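PDB 2A9F: putative malic enzyme ((S)-malate:NAD+ oxidoreductase (decarboxylating)) from Streptococcus pyogenes, which probably catalyses the NAD-dependent oxidative decarboxylation of (S)-malate, with the help of a divalent metal ion such as magnesium or manganese. Local coordinates for residues I328-L333 and G374-V379. Residues are numbered along the deposited sequence; the frame is centred on the assembly and turned at random.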
loop_
_atom_site.group_PDB
_atom_site.type_symbol
_atom_site.label_atom_id
_atom_site.label_comp_id
_atom_site.label_asym_id
_atom_site.label_seq_id
_atom_site.Cartn_x
_atom_site.Cartn_y
_atom_site.Cartn_z
ATOM N N ILE A 328 -17.226 11.113 0.338
ATOM C CA ILE A 328 -17.667 10.052 1.230
ATOM C C ILE A 328 -16.566 9.508 2.126
ATOM O O ILE A 328 -16.798 9.250 3.312
ATOM C CB ILE A 328 -18.280 8.886 0.435
ATOM C CG1 ILE A 328 -19.373 9.416 -0.490
ATOM C CG2 ILE A 328 -18.875 7.850 1.393
ATOM C CD1 ILE A 328 -19.978 8.360 -1.345
ATOM N N PHE A 329 -15.372 9.310 1.573
ATOM C CA PHE A 329 -14.277 8.815 2.401
ATOM C C PHE A 329 -13.695 9.947 3.228
ATOM O O PHE A 329 -13.241 9.722 4.354
ATOM C CB PHE A 329 -13.158 8.185 1.571
ATOM C CG PHE A 329 -13.434 6.772 1.146
ATOM C CD1 PHE A 329 -13.990 6.500 -0.100
ATOM C CD2 PHE A 329 -13.113 5.711 1.984
ATOM C CE1 PHE A 329 -14.212 5.204 -0.507
ATOM C CE2 PHE A 329 -13.335 4.403 1.583
ATOM C CZ PHE A 329 -13.886 4.151 0.334
ATOM N N ARG A 330 -13.693 11.159 2.678
ATOM C CA ARG A 330 -13.153 12.288 3.430
ATOM C C ARG A 330 -14.031 12.441 4.670
ATOM O O ARG A 330 -13.518 12.587 5.782
ATOM C CB ARG A 330 -13.153 13.576 2.592
ATOM C CG ARG A 330 -12.975 14.862 3.420
ATOM C CD ARG A 330 -11.885 14.715 4.483
ATOM N NE ARG A 330 -10.549 14.643 3.905
ATOM C CZ ARG A 330 -9.512 14.063 4.500
ATOM N NH1 ARG A 330 -9.660 13.505 5.680
ATOM N NH2 ARG A 330 -8.329 14.051 3.915
ATOM N N GLY A 331 -15.350 12.369 4.469
ATOM C CA GLY A 331 -16.288 12.475 5.573
ATOM C C GLY A 331 -16.166 11.309 6.537
ATOM O O GLY A 331 -16.207 11.486 7.754
ATOM N N ALA A 332 -16.008 10.108 5.990
ATOM C CA ALA A 332 -15.878 8.892 6.785
ATOM C C ALA A 332 -14.577 8.881 7.594
ATOM O O ALA A 332 -14.568 8.481 8.763
ATOM C CB ALA A 332 -15.925 7.683 5.859
ATOM N N LEU A 333 -13.480 9.293 6.950
ATOM C CA LEU A 333 -12.162 9.365 7.578
ATOM C C LEU A 333 -12.203 10.366 8.730
ATOM O O LEU A 333 -11.754 10.075 9.837
ATOM C CB LEU A 333 -11.118 9.826 6.549
ATOM C CG LEU A 333 -10.033 8.872 6.015
ATOM C CD1 LEU A 333 -10.261 7.437 6.481
ATOM C CD2 LEU A 333 -9.992 8.975 4.492
ATOM N N GLY A 374 -18.570 19.813 0.652
ATOM C CA GLY A 374 -20.001 19.747 0.900
ATOM C C GLY A 374 -20.371 18.308 1.180
ATOM O O GLY A 374 -20.938 17.986 2.235
ATOM N N VAL A 375 -20.018 17.432 0.239
ATOM C CA VAL A 375 -20.296 16.011 0.357
ATOM C C VAL A 375 -19.799 15.452 1.672
ATOM O O VAL A 375 -20.544 14.790 2.377
ATOM C CB VAL A 375 -19.658 15.237 -0.783
ATOM C CG1 VAL A 375 -19.819 13.746 -0.557
ATOM C CG2 VAL A 375 -20.307 15.649 -2.084
ATOM N N ALA A 376 -18.541 15.721 2.006
ATOM C CA ALA A 376 -17.976 15.238 3.266
ATOM C C ALA A 376 -18.696 15.866 4.461
ATOM O O ALA A 376 -18.799 15.257 5.534
ATOM C CB ALA A 376 -16.495 15.561 3.334
ATOM N N GLU A 377 -19.185 17.092 4.274
ATOM C CA GLU A 377 -19.893 17.786 5.343
ATOM C C GLU A 377 -21.141 16.993 5.676
ATOM O O GLU A 377 -21.405 16.698 6.836
ATOM C CB GLU A 377 -20.289 19.213 4.920
ATOM C CG GLU A 377 -19.594 20.326 5.707
ATOM C CD GLU A 377 -20.386 21.635 5.717
ATOM O OE1 GLU A 377 -21.508 21.656 6.276
ATOM O OE2 GLU A 377 -19.888 22.647 5.170
ATOM N N ILE A 378 -21.897 16.635 4.644
ATOM C CA ILE A 378 -23.128 15.884 4.840
ATOM C C ILE A 378 -22.871 14.493 5.390
ATOM O O ILE A 378 -23.583 14.053 6.280
ATOM C CB ILE A 378 -23.932 15.739 3.529
ATOM C CG1 ILE A 378 -23.705 16.952 2.626
ATOM C CG2 ILE A 378 -25.411 15.633 3.847
ATOM C CD1 ILE A 378 -24.027 18.290 3.275
ATOM N N VAL A 379 -21.865 13.798 4.864
ATOM C CA VAL A 379 -21.562 12.445 5.338
ATOM C C VAL A 379 -21.346 12.478 6.844
ATOM O O VAL A 379 -21.826 11.615 7.577
ATOM C CB VAL A 379 -20.319 11.860 4.636
ATOM C CG1 VAL A 379 -20.068 10.432 5.106
ATOM C CG2 VAL A 379 -20.535 11.879 3.127
#
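Gly-331 and Ala-376 meet at the centre of a close, buried helix-helix contact, where helix 325-335 packs against the last modelled helix of the chain, 373-379. The principle illustrated is that small residues let two helical backbones come together: the axes of the two segments approach to 7.4 Å, and the CA atoms of Gly-331 and Ala-376 lie 4.0 Å apart. The methyl group of Ala-376 rests on bare backbone, its CB 3.6 Å from Gly-331 N, and the same CB also touches CG of Arg-330. Gly-331 has no side chain, and its backbone faces the second helix directly, with CA 4.2 Å from Val-379 CB. The two segments run in broadly the same direction, with a signed crossing angle of -44°.

Both segments fall within the sequence range of the NAD-binding family, yet the first helix also packs against the N-terminal region: Phe-329 meets Phe-99 edge-to-face and touches Val-68 of strand 67-72. Helix 342-354, which follows the first in sequence, touches both segments: Ala-348 meets Ile-328, while Met-344 meets Val-379. Next to the Gly-331/Ala-376 pair, the branches of two valines reach the first helix. CG1 of Val-379, anti to its own backbone N (chi1 -177°), comes 3.9 Å from Ile-328 O, and CG2 lies 3.9 Å from Ile-328 CA. One turn earlier, Val-375 brings CG1 to 3.8 Å from Ile-328 N; its side-chain contact with Ile-328 is looser, CG1 to CG1 at 4.4 Å.

The side chain of Arg-330 touches Ala-376 through its aliphatic CB and CG. The chain bends at chi2 and chi3, and the guanidinium finds its partners elsewhere: NH1 in a salt bridge with Asp-334, NH2 in a hydrogen bond with Asn-66.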